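Local coordinates for coatomer subunit delta (Saccharomyces cerevisiae, PDB 5FJZ), which forms part of the COPI coatomer, a vesicle coat probably needed for retrograde Golgi-to-ER transport, and binds Dsl1 through its mu-homology domain, at residues P122-A128 with I141-V147; D154-P160 with L217-S223; I23-R29 with S264-Q270; S132-F138 with T208-E214. One frame throughout, in Å; residues are numbered along the deposited sequence. Where two conformers were deposited one is given.

Contact 1 of 4, residues P122-A128 with I141-V147; sequences PLTLTTA and IIEYESV. Unlike the reference sequence in segment 122-128: Ala128 (reference Trp).
This is an antiparallel pairing of two adjacent strands, the arms of the beta hairpin 123-131/137-146 in the mu-homology domain. Both segments lie in the region that interacts with Dsl1. The strand axes approach to 4.6 Å at 163°, and both backbones are extended. Thr124-Glu145, Thr126-Glu143 and Ala128-Ile141 are the hydrogen-bonded pairs, with side chains on one face. Each has two backbone bonds: Thr124 N to Glu145 O 2.9 Å and Glu145 N to Thr124 O 3.1 Å; Thr126 N to Glu143 O 2.9 Å and Glu143 N to Thr126 O 2.8 Å; Ala128 N to Ile141 O and Ile141 N to Ala128 O, both 2.8 Å. Val147 N to Pro122 O (2.9 Å) extends the ladder. Thr124 (p) adds OG1 to Glu145 O at 3.2 Å. A water joins Thr126 OG1 and Glu143 O, 3.2 Å from each. Ala128 replaces the reference Trp. The non-hydrogen-bonded pairs Leu123-Ser146, Leu125-Tyr144 and Thr127-Ile142 point to the opposite face. There Tyr144 (chi1 p) has CB 4.0 Å from CD1 of Leu123 (t, p) and 3.9 Å from Leu125 CD1. Leu125 packs on Tyr267 and Val269 of strand 257-269, while strand 202-210 continues the sheet beside 141-146.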
# COMPACT_ATOMS: atom_id res chain seq x y z
N PRO A 122 1.18 -19.85 18.32
CA PRO A 122 1.79 -19.81 19.63
C PRO A 122 0.78 -19.50 20.79
O PRO A 122 1.07 -19.80 21.94
CB PRO A 122 2.78 -18.68 19.50
CG PRO A 122 2.16 -17.74 18.50
CD PRO A 122 1.40 -18.59 17.54
N LEU A 123 -0.27 -18.77 20.48
CA LEU A 123 -1.24 -18.25 21.47
C LEU A 123 -2.66 -18.41 20.99
O LEU A 123 -3.09 -17.77 20.03
CB LEU A 123 -0.91 -16.82 21.79
CG LEU A 123 -1.69 -16.18 22.91
CD1 LEU A 123 -1.18 -16.57 24.25
CD2 LEU A 123 -1.64 -14.66 22.73
N THR A 124 -3.44 -19.29 21.62
CA THR A 124 -4.83 -19.52 21.28
C THR A 124 -5.69 -18.56 22.04
O THR A 124 -5.30 -18.10 23.08
CB THR A 124 -5.28 -20.99 21.57
OG1 THR A 124 -4.91 -21.33 22.87
CG2 THR A 124 -4.51 -21.95 20.69
N LEU A 125 -6.80 -18.15 21.42
CA LEU A 125 -7.70 -17.13 21.94
C LEU A 125 -9.17 -17.55 21.88
O LEU A 125 -9.59 -18.23 20.95
CB LEU A 125 -7.59 -15.96 21.03
CG LEU A 125 -6.60 -14.86 21.25
CD1 LEU A 125 -5.49 -15.01 22.26
CD2 LEU A 125 -6.14 -14.19 19.93
N THR A 126 -9.96 -17.13 22.88
CA THR A 126 -11.32 -17.31 22.93
C THR A 126 -11.93 -16.13 23.66
O THR A 126 -11.27 -15.53 24.52
CB THR A 126 -11.70 -18.56 23.81
OG1 THR A 126 -11.08 -19.74 23.28
CG2 THR A 126 -13.18 -18.77 23.78
N THR A 127 -13.15 -15.81 23.33
CA THR A 127 -13.80 -14.69 24.00
C THR A 127 -15.16 -15.09 24.54
O THR A 127 -15.84 -15.93 23.95
CB THR A 127 -13.92 -13.46 23.09
OG1 THR A 127 -14.77 -13.71 21.98
CG2 THR A 127 -12.58 -13.06 22.54
N ALA A 128 -15.57 -14.40 25.61
CA ALA A 128 -16.91 -14.51 26.17
C ALA A 128 -17.37 -13.11 26.50
O ALA A 128 -16.65 -12.30 27.01
CB ALA A 128 -16.86 -15.38 27.40
N ILE A 141 -14.47 -11.23 28.44
CA ILE A 141 -13.40 -12.07 28.89
C ILE A 141 -12.66 -12.62 27.66
O ILE A 141 -13.25 -13.24 26.77
CB ILE A 141 -13.94 -13.28 29.76
CG1 ILE A 141 -14.66 -12.77 31.00
CG2 ILE A 141 -12.80 -14.25 30.09
CD1 ILE A 141 -15.22 -13.86 31.94
N ILE A 142 -11.39 -12.35 27.64
CA ILE A 142 -10.50 -12.92 26.65
C ILE A 142 -9.68 -13.98 27.35
O ILE A 142 -8.83 -13.69 28.23
CB ILE A 142 -9.53 -11.85 26.02
CG1 ILE A 142 -10.32 -10.72 25.42
CG2 ILE A 142 -8.71 -12.56 24.92
CD1 ILE A 142 -9.49 -9.50 24.96
N GLU A 143 -9.81 -15.18 26.85
CA GLU A 143 -9.00 -16.28 27.33
C GLU A 143 -7.96 -16.68 26.36
O GLU A 143 -8.19 -16.76 25.21
CB GLU A 143 -9.88 -17.51 27.58
CG GLU A 143 -10.64 -17.30 28.88
CD GLU A 143 -11.63 -18.38 29.16
OE1 GLU A 143 -12.12 -19.02 28.19
OE2 GLU A 143 -11.89 -18.57 30.38
N TYR A 144 -6.78 -16.85 26.87
CA TYR A 144 -5.61 -17.16 26.08
C TYR A 144 -4.85 -18.35 26.66
O TYR A 144 -4.86 -18.60 27.89
CB TYR A 144 -4.72 -15.94 26.01
CG TYR A 144 -4.35 -15.28 27.33
CD1 TYR A 144 -3.29 -15.74 28.10
CD2 TYR A 144 -5.02 -14.15 27.75
CE1 TYR A 144 -2.99 -15.16 29.34
CE2 TYR A 144 -4.68 -13.52 28.94
CZ TYR A 144 -3.70 -14.04 29.74
OH TYR A 144 -3.38 -13.41 30.96
N GLU A 145 -4.18 -19.10 25.78
CA GLU A 145 -3.30 -20.16 26.16
C GLU A 145 -2.06 -20.14 25.28
O GLU A 145 -2.17 -20.15 24.04
CB GLU A 145 -3.97 -21.54 26.04
CG GLU A 145 -3.00 -22.62 26.50
CD GLU A 145 -3.63 -23.92 26.91
OE1 GLU A 145 -4.59 -24.34 26.23
OE2 GLU A 145 -3.13 -24.50 27.92
N SER A 146 -0.90 -20.03 25.91
CA SER A 146 0.39 -20.07 25.26
C SER A 146 0.89 -21.47 25.15
O SER A 146 0.84 -22.23 26.13
CB SER A 146 1.39 -19.28 26.05
OG SER A 146 2.71 -19.37 25.50
N VAL A 147 1.43 -21.81 23.99
CA VAL A 147 2.24 -23.01 23.86
C VAL A 147 3.75 -22.74 23.72
O VAL A 147 4.53 -23.59 23.42
CB VAL A 147 1.70 -23.91 22.74
CG1 VAL A 147 0.22 -24.23 22.98
CG2 VAL A 147 1.90 -23.29 21.38
O HOH W 1 -7.95 -19.75 24.06

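Contact 2 of 4, residues D154-P160 with L217-S223; sequences DVIFTIP and LYPMTVS
Phe157 lays one ring face against Val222, with Phe157 CE2 4.0 Å from Val222 CG2. The two residues form a non-hydrogen-bonded pair in an antiparallel beta ladder, part of the large mixed sheet of the mu-homology domain. The axes of strands 155-159 and 220-223 approach to 4.7 Å at 162°. The flanking pairs are hydrogen-bonded. Ile156 N reaches Ser223 O at 2.9 Å and Ser223 N reaches Ile156 O at 2.8 Å. Thr158 N reaches Thr221 O at 2.8 Å and Thr221 N reaches Thr158 O at 3.0 Å. Phe157 is m and Val222 p. On their face, Val155 CG1 meets Val222 CG2 at 3.7 Å. Ile159 (m, m) brings CD1 to 3.6 Å from Met220 CG. This face packs towards the other sheet: Phe157 touches Leu205, and Val222 touches Leu125. Asp154 and Val155 both face Ile194 in a G1 beta bulge. The ladder ends at Thr158-Thr221; just beyond it Pro160 CD lies 3.1 Å from Pro219 O, and the peptide bond before Pro219 is cis. Thr158 OG1 is hydrogen-bonded to Ser191 OG. A water lies 2.9 Å from Thr158 OG1 and donates to Ile156 O at 2.8 Å and Thr221 O at 3.1 Å.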
# COMPACT_ATOMS: atom_id res chain seq x y z
N ASP A 154 4.53 -7.94 27.79
CA ASP A 154 3.86 -6.76 27.19
C ASP A 154 3.01 -7.10 25.99
O ASP A 154 3.13 -6.48 24.90
CB ASP A 154 4.92 -5.67 26.83
CG ASP A 154 5.65 -5.12 28.07
OD1 ASP A 154 5.10 -5.18 29.18
OD2 ASP A 154 6.77 -4.62 27.93
N VAL A 155 2.07 -8.01 26.18
CA VAL A 155 1.07 -8.40 25.17
C VAL A 155 -0.13 -7.43 25.20
O VAL A 155 -0.64 -7.08 26.25
CB VAL A 155 0.60 -9.79 25.46
CG1 VAL A 155 -0.44 -10.31 24.46
CG2 VAL A 155 1.79 -10.73 25.56
N ILE A 156 -0.52 -6.96 24.04
CA ILE A 156 -1.50 -5.91 23.89
C ILE A 156 -2.73 -6.42 23.16
O ILE A 156 -2.67 -6.99 22.05
CB ILE A 156 -0.89 -4.69 23.21
CG1 ILE A 156 0.22 -4.16 24.13
CG2 ILE A 156 -1.95 -3.61 23.08
CD1 ILE A 156 0.99 -3.00 23.57
N PHE A 157 -3.87 -6.26 23.82
CA PHE A 157 -5.18 -6.53 23.20
C PHE A 157 -5.90 -5.25 22.80
O PHE A 157 -5.97 -4.30 23.62
CB PHE A 157 -6.05 -7.34 24.20
CG PHE A 157 -5.41 -8.61 24.65
CD1 PHE A 157 -4.49 -8.58 25.73
CD2 PHE A 157 -5.74 -9.80 24.08
CE1 PHE A 157 -3.84 -9.75 26.12
CE2 PHE A 157 -5.12 -10.97 24.45
CZ PHE A 157 -4.20 -10.94 25.51
N THR A 158 -6.38 -5.20 21.58
CA THR A 158 -7.03 -3.98 21.05
C THR A 158 -8.47 -4.30 20.68
O THR A 158 -8.76 -5.24 19.99
CB THR A 158 -6.24 -3.32 19.87
OG1 THR A 158 -4.97 -3.01 20.43
CG2 THR A 158 -6.96 -2.07 19.38
N ILE A 159 -9.37 -3.49 21.19
CA ILE A 159 -10.76 -3.54 20.95
C ILE A 159 -11.11 -2.32 20.13
O ILE A 159 -10.81 -1.18 20.54
CB ILE A 159 -11.62 -3.47 22.29
CG1 ILE A 159 -11.05 -4.43 23.31
CG2 ILE A 159 -13.06 -3.78 21.96
CD1 ILE A 159 -10.99 -5.88 22.85
N PRO A 160 -11.81 -2.50 18.97
CA PRO A 160 -12.09 -1.38 17.99
C PRO A 160 -13.27 -0.42 18.31
O PRO A 160 -14.11 -0.13 17.45
CB PRO A 160 -12.33 -2.11 16.72
CG PRO A 160 -12.95 -3.39 17.18
CD PRO A 160 -12.20 -3.78 18.42
N LEU A 217 -17.57 -4.93 19.10
CA LEU A 217 -16.39 -5.22 19.86
C LEU A 217 -15.38 -6.00 19.01
O LEU A 217 -14.30 -6.29 19.48
CB LEU A 217 -16.77 -6.06 21.10
CG LEU A 217 -17.67 -5.50 22.18
CD1 LEU A 217 -18.11 -6.66 23.10
CD2 LEU A 217 -16.94 -4.47 22.97
N TYR A 218 -15.76 -6.42 17.79
CA TYR A 218 -14.91 -7.28 16.98
C TYR A 218 -14.54 -6.60 15.63
O TYR A 218 -15.29 -5.73 15.19
CB TYR A 218 -15.63 -8.61 16.70
CG TYR A 218 -15.83 -9.41 17.92
CD1 TYR A 218 -14.87 -10.27 18.39
CD2 TYR A 218 -17.05 -9.37 18.60
CE1 TYR A 218 -15.08 -11.00 19.58
CE2 TYR A 218 -17.25 -10.04 19.78
CZ TYR A 218 -16.28 -10.85 20.27
OH TYR A 218 -16.51 -11.57 21.43
N PRO A 219 -13.38 -6.92 15.01
CA PRO A 219 -12.31 -7.85 15.45
C PRO A 219 -11.49 -7.36 16.66
O PRO A 219 -11.12 -6.18 16.79
CB PRO A 219 -11.49 -8.01 14.20
CG PRO A 219 -11.67 -6.71 13.39
CD PRO A 219 -13.00 -6.15 13.79
N MET A 220 -11.19 -8.24 17.58
CA MET A 220 -10.23 -7.95 18.62
C MET A 220 -8.85 -8.42 18.15
O MET A 220 -8.69 -9.55 17.70
CB MET A 220 -10.61 -8.71 19.92
CG MET A 220 -11.98 -8.36 20.46
SD MET A 220 -12.38 -9.22 22.00
CE MET A 220 -14.05 -8.61 22.27
N THR A 221 -7.85 -7.57 18.32
CA THR A 221 -6.53 -7.85 17.81
C THR A 221 -5.58 -8.04 18.96
O THR A 221 -5.66 -7.34 19.99
CB THR A 221 -6.03 -6.69 16.94
OG1 THR A 221 -6.86 -6.59 15.80
CG2 THR A 221 -4.63 -6.92 16.47
N VAL A 222 -4.65 -8.93 18.80
CA VAL A 222 -3.57 -9.11 19.77
C VAL A 222 -2.19 -8.79 19.14
O VAL A 222 -1.95 -9.11 17.95
CB VAL A 222 -3.56 -10.51 20.37
CG1 VAL A 222 -3.28 -11.55 19.33
CG2 VAL A 222 -2.48 -10.61 21.43
N SER A 223 -1.34 -8.17 19.95
CA SER A 223 -0.01 -7.76 19.52
C SER A 223 1.02 -8.27 20.52
O SER A 223 0.91 -7.96 21.73
CB SER A 223 0.00 -6.22 19.44
OG SER A 223 1.26 -5.72 18.99
O HOH W 2 -3.31 -5.36 19.91

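Contact 3 of 4, residues I23-R29 with S264-Q270; sequences INAEFSR and SDEYLVQ
Strands 23-27 and 267-269 run parallel at 4°, axes 4.7 Å apart. They belong to the first and last strands of the modelled domain, 15-27 and 257-269. The register shifts by one between Ile23-Ser264 and Ala25-Tyr267, a beta bulge; Glu266 centres an inverse gamma turn. Backbone bonds are 3.0 Å for Asp265 N to Ile23 O, Ala25 N to Glu266 O and Gln270 N to Phe27 O, and 2.9 Å for Leu268 N to Ala25 O and Phe27 N to Leu268 O. Ala25 CB lies over the face of the Tyr267 (t) ring, 3.9 Å from its centroid, a CH-pi contact. Phe27 (m) places CE1 3.9 Å from Tyr267 CE1. Glu26 (t, t) has CG 3.3 Å from Leu268 CD2; its carboxylate salt-bridges Arg110 of the second subunit. In Arg29 (m, t, t), NE bonds the C-terminal Gln270 O at 3.0 Å. Arg29 NH1 forms a salt bridge with Asp215. Strands 33-46 and 220-229 flank the pair, and strand 123-131 packs against Phe27, Tyr267 and Val269.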
# COMPACT_ATOMS: atom_id res chain seq x y z
N ILE A 23 3.66 -14.20 12.44
CA ILE A 23 2.53 -15.12 12.51
C ILE A 23 1.25 -14.34 12.36
O ILE A 23 1.01 -13.41 13.13
CB ILE A 23 2.55 -16.01 13.78
CG1 ILE A 23 1.35 -17.00 13.84
CG2 ILE A 23 2.64 -15.18 15.06
CD1 ILE A 23 1.43 -18.08 12.81
N ASN A 24 0.41 -14.78 11.43
CA ASN A 24 -0.96 -14.40 11.30
C ASN A 24 -1.85 -15.58 11.77
O ASN A 24 -1.55 -16.79 11.47
CB ASN A 24 -1.38 -14.13 9.84
CG ASN A 24 -0.62 -12.97 9.18
OD1 ASN A 24 -0.18 -13.09 8.05
ND2 ASN A 24 -0.42 -11.93 9.86
N ALA A 25 -2.93 -15.23 12.45
CA ALA A 25 -3.88 -16.23 12.90
C ALA A 25 -5.25 -15.57 13.07
O ALA A 25 -5.35 -14.40 13.57
CB ALA A 25 -3.39 -16.86 14.19
N GLU A 26 -6.32 -16.26 12.72
CA GLU A 26 -7.69 -15.79 12.94
C GLU A 26 -8.58 -16.83 13.65
O GLU A 26 -8.51 -18.06 13.34
CB GLU A 26 -8.33 -15.42 11.59
CG GLU A 26 -9.78 -14.91 11.67
CD GLU A 26 -10.32 -14.26 10.38
OE1 GLU A 26 -9.47 -13.85 9.54
OE2 GLU A 26 -11.56 -14.16 10.24
N PHE A 27 -9.38 -16.35 14.56
CA PHE A 27 -10.24 -17.21 15.47
C PHE A 27 -11.65 -16.72 15.39
O PHE A 27 -11.90 -15.54 15.15
CB PHE A 27 -9.78 -17.15 16.95
CG PHE A 27 -8.39 -17.50 17.17
CD1 PHE A 27 -7.39 -16.57 16.95
CD2 PHE A 27 -8.01 -18.77 17.57
CE1 PHE A 27 -6.07 -16.88 17.14
CE2 PHE A 27 -6.70 -19.08 17.77
CZ PHE A 27 -5.70 -18.16 17.53
N SER A 28 -12.64 -17.64 15.41
CA SER A 28 -13.95 -17.26 15.68
C SER A 28 -14.08 -16.78 17.14
O SER A 28 -13.22 -17.03 17.98
CB SER A 28 -14.91 -18.41 15.43
OG SER A 28 -15.03 -18.65 14.03
N ARG A 29 -15.19 -16.13 17.49
CA ARG A 29 -15.30 -15.59 18.88
C ARG A 29 -15.26 -16.70 19.91
O ARG A 29 -14.76 -16.45 21.00
CB ARG A 29 -16.61 -14.85 19.11
CG ARG A 29 -16.94 -14.06 17.92
CD ARG A 29 -18.08 -13.16 18.09
NE ARG A 29 -18.09 -12.33 16.93
CZ ARG A 29 -19.02 -11.43 16.68
NH1 ARG A 29 -20.04 -11.24 17.51
NH2 ARG A 29 -18.87 -10.66 15.60
N SER A 264 3.63 -11.16 16.13
CA SER A 264 2.29 -11.19 15.52
C SER A 264 2.13 -10.14 14.42
O SER A 264 2.75 -9.10 14.42
CB SER A 264 1.19 -10.99 16.57
OG SER A 264 1.35 -9.70 17.21
N ASP A 265 1.29 -10.41 13.45
CA ASP A 265 0.84 -9.38 12.47
C ASP A 265 -0.70 -9.35 12.51
O ASP A 265 -1.28 -8.75 13.41
CB ASP A 265 1.47 -9.66 11.11
CG ASP A 265 1.08 -8.60 10.05
OD1 ASP A 265 0.51 -7.58 10.42
OD2 ASP A 265 1.23 -8.86 8.85
N GLU A 266 -1.39 -10.04 11.63
CA GLU A 266 -2.84 -10.06 11.63
C GLU A 266 -3.36 -11.22 12.51
O GLU A 266 -3.47 -12.30 12.03
CB GLU A 266 -3.39 -10.16 10.21
CG GLU A 266 -3.04 -8.92 9.36
CD GLU A 266 -3.55 -8.96 7.89
OE1 GLU A 266 -4.11 -9.98 7.42
OE2 GLU A 266 -3.31 -7.97 7.17
N TYR A 267 -3.53 -10.94 13.80
CA TYR A 267 -3.66 -11.93 14.81
C TYR A 267 -4.92 -11.51 15.54
O TYR A 267 -4.89 -10.60 16.41
CB TYR A 267 -2.49 -12.02 15.71
CG TYR A 267 -2.25 -13.39 16.33
CD1 TYR A 267 -3.03 -13.82 17.41
CD2 TYR A 267 -1.17 -14.17 15.96
CE1 TYR A 267 -2.76 -15.02 18.05
CE2 TYR A 267 -0.90 -15.38 16.59
CZ TYR A 267 -1.72 -15.83 17.59
OH TYR A 267 -1.47 -17.05 18.23
N LEU A 268 -6.02 -12.13 15.17
CA LEU A 268 -7.30 -11.64 15.63
C LEU A 268 -8.49 -12.62 15.86
O LEU A 268 -8.53 -13.65 15.32
CB LEU A 268 -7.78 -10.55 14.69
CG LEU A 268 -8.45 -10.70 13.33
CD1 LEU A 268 -7.73 -9.76 12.38
CD2 LEU A 268 -8.51 -12.06 12.73
N VAL A 269 -9.47 -12.12 16.61
CA VAL A 269 -10.74 -12.80 16.82
C VAL A 269 -11.85 -11.99 16.24
O VAL A 269 -12.02 -10.80 16.46
CB VAL A 269 -10.90 -13.49 18.20
CG1 VAL A 269 -9.85 -13.12 19.18
CG2 VAL A 269 -12.33 -13.50 18.73
N GLN A 270 -12.67 -12.66 15.48
CA GLN A 270 -13.62 -12.03 14.64
C GLN A 270 -14.98 -12.75 14.70
O GLN A 270 -16.02 -12.11 14.74
CB GLN A 270 -13.03 -12.15 13.24
CG GLN A 270 -13.76 -11.55 12.10
CD GLN A 270 -12.83 -10.67 11.32
OE1 GLN A 270 -11.88 -11.12 10.69
NE2 GLN A 270 -13.05 -9.38 11.44
OXT GLN A 270 -14.97 -13.97 14.55

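Contact 4 of 4, residues S132-F138 with T208-E214; sequences SESQQGF and TIEAPYE
A short antiparallel beta pairing joins the start of strand 137-146 to the end of strand 202-210, at the hairpin-turn end of the four-stranded sheet. Phe138 and Ile209 form its hydrogen-bonded pair: Phe138 N donates to Ile209 O at 2.9 Å, and Ile209 N to Phe138 O at 3.0 Å. Within the turn, Ser132 N donates to Gly137 O at 2.9 Å. Gly137 N makes a weak bond to Gln135 O at 3.2 Å. A CB on Gly137 would clash with Ile209 O and Glu210 CA. Beyond the pair, Gln136 O and Ala211 O face each other as two acceptors. A water serves both, donating to Gln136 O at 2.6 Å and weakly to Ala211 O at 3.1 Å. Thr208 OG1 is satisfied by Asp139 and Asn170, while Thr208 CG2 packs 3.6 Å from Ser132 CB. Phe138, in the m rotamer, packs against Ala211, Tyr213 and Glu214, with CD1 4.1 Å from Ala211 CB. Glu214 CA lies over its ring face, 4.2 Å from the centroid.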
# COMPACT_ATOMS: atom_id res chain seq x y z
N SER A 132 -23.11 -5.60 30.44
CA SER A 132 -22.63 -5.21 31.75
C SER A 132 -23.75 -4.70 32.64
O SER A 132 -24.80 -4.28 32.20
CB SER A 132 -21.49 -4.20 31.68
OG SER A 132 -21.95 -2.87 31.54
N GLU A 133 -23.46 -4.83 33.94
CA GLU A 133 -24.35 -4.45 35.02
C GLU A 133 -24.07 -3.01 35.49
O GLU A 133 -24.68 -2.55 36.43
CB GLU A 133 -24.12 -5.51 36.17
CG GLU A 133 -24.84 -5.43 37.52
CD GLU A 133 -26.25 -4.84 37.49
OE1 GLU A 133 -26.77 -4.59 36.38
OE2 GLU A 133 -26.83 -4.64 38.59
N SER A 134 -23.15 -2.31 34.84
CA SER A 134 -22.80 -0.95 35.27
C SER A 134 -22.69 0.05 34.12
O SER A 134 -23.27 1.14 34.18
CB SER A 134 -21.46 -0.96 36.01
OG SER A 134 -20.48 -1.67 35.27
N GLN A 135 -21.87 -0.31 33.14
CA GLN A 135 -21.63 0.54 31.98
C GLN A 135 -22.68 0.24 30.92
O GLN A 135 -23.37 -0.78 31.04
CB GLN A 135 -20.17 0.35 31.42
CG GLN A 135 -19.10 0.59 32.49
CD GLN A 135 -17.67 0.87 31.98
OE1 GLN A 135 -16.71 0.87 32.77
NE2 GLN A 135 -17.52 1.07 30.69
N GLN A 136 -22.79 1.11 29.92
CA GLN A 136 -23.63 0.88 28.73
C GLN A 136 -22.82 0.10 27.66
O GLN A 136 -22.30 0.64 26.65
CB GLN A 136 -24.15 2.20 28.22
CG GLN A 136 -25.21 2.09 27.10
CD GLN A 136 -26.51 1.29 27.37
OE1 GLN A 136 -27.62 1.80 27.10
NE2 GLN A 136 -26.40 0.03 27.83
N GLY A 137 -22.72 -1.19 27.90
CA GLY A 137 -21.73 -1.98 27.16
C GLY A 137 -21.58 -3.34 27.77
O GLY A 137 -22.58 -3.94 28.16
N PHE A 138 -20.36 -3.85 27.76
CA PHE A 138 -20.16 -5.26 27.86
C PHE A 138 -19.02 -5.70 28.77
O PHE A 138 -18.01 -5.06 28.87
CB PHE A 138 -19.98 -5.85 26.46
CG PHE A 138 -21.15 -5.62 25.52
CD1 PHE A 138 -21.27 -4.44 24.84
CD2 PHE A 138 -22.16 -6.59 25.38
CE1 PHE A 138 -22.35 -4.18 24.01
CE2 PHE A 138 -23.24 -6.36 24.52
CZ PHE A 138 -23.34 -5.14 23.86
N THR A 208 -14.70 -4.41 31.43
CA THR A 208 -15.90 -3.88 30.97
C THR A 208 -15.65 -2.64 30.12
O THR A 208 -14.89 -1.80 30.50
CB THR A 208 -16.78 -3.48 32.19
OG1 THR A 208 -17.00 -4.64 33.02
CG2 THR A 208 -18.13 -3.01 31.71
N ILE A 209 -16.27 -2.60 28.99
CA ILE A 209 -16.06 -1.56 28.00
C ILE A 209 -17.38 -1.21 27.38
O ILE A 209 -18.22 -2.07 27.12
CB ILE A 209 -15.00 -2.00 26.93
CG1 ILE A 209 -14.60 -0.82 26.04
CG2 ILE A 209 -15.52 -3.15 26.08
CD1 ILE A 209 -13.31 -1.12 25.21
N GLU A 210 -17.58 0.09 27.10
CA GLU A 210 -18.78 0.57 26.37
C GLU A 210 -18.72 0.28 24.87
O GLU A 210 -17.70 0.53 24.27
CB GLU A 210 -18.94 2.08 26.48
CG GLU A 210 -19.45 2.58 27.82
CD GLU A 210 -19.76 4.07 27.78
OE1 GLU A 210 -19.33 4.76 26.81
OE2 GLU A 210 -20.43 4.54 28.73
N ALA A 211 -19.81 -0.22 24.30
CA ALA A 211 -19.97 -0.37 22.89
C ALA A 211 -21.44 -0.34 22.59
O ALA A 211 -22.25 -0.71 23.44
CB ALA A 211 -19.38 -1.72 22.44
N PRO A 212 -21.81 0.01 21.34
CA PRO A 212 -23.22 0.11 21.00
C PRO A 212 -23.94 -1.21 20.79
O PRO A 212 -25.15 -1.28 21.00
CB PRO A 212 -23.22 0.94 19.70
CG PRO A 212 -21.84 0.89 19.15
CD PRO A 212 -20.94 0.61 20.32
N TYR A 213 -23.23 -2.24 20.34
CA TYR A 213 -23.79 -3.61 20.21
C TYR A 213 -22.59 -4.54 20.21
O TYR A 213 -21.48 -4.11 19.99
CB TYR A 213 -24.67 -3.79 18.98
CG TYR A 213 -24.02 -3.27 17.72
CD1 TYR A 213 -23.23 -4.11 16.96
CD2 TYR A 213 -24.19 -1.94 17.30
CE1 TYR A 213 -22.57 -3.66 15.84
CE2 TYR A 213 -23.57 -1.48 16.17
CZ TYR A 213 -22.77 -2.36 15.43
OH TYR A 213 -22.17 -1.95 14.32
N GLU A 214 -22.84 -5.81 20.58
CA GLU A 214 -21.84 -6.83 20.75
C GLU A 214 -20.88 -6.93 19.56
O GLU A 214 -19.67 -6.99 19.76
CB GLU A 214 -22.53 -8.15 21.01
CG GLU A 214 -21.58 -9.27 21.34
CD GLU A 214 -22.26 -10.42 22.04
OE1 GLU A 214 -23.26 -10.22 22.77
OE2 GLU A 214 -21.81 -11.55 21.86
O HOH W 3 -22.82 2.09 24.53

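How the contacts relate
Contacts 2 and 3 share the large mixed sheet, centres 10 Å apart. Met220 O and Val269 N are hydrogen-bonded, Val222 N and Tyr267 O probably so, both at 2.9 Å. Contacts 1 and 4 share strand 137-146 of the four-stranded sheet, centres 21 Å apart. Hydrogen bonds link the sheets: Thr127 N to Arg29 O (2.9 Å) and Tyr267 OH to Leu123 O (2.5 Å) between contacts 1 and 3, Thr127 OG1 with Tyr218 OH (2.8 Å) between 1 and 2. Leu217 CD2 packs 3.7 Å from Ile209 CG2, linking contacts 2 and 4. Both segments of contact 1, and the first of each other contact, lie in the Dsl1-interacting region; no other protein chain touches contacts 1 and 2 here.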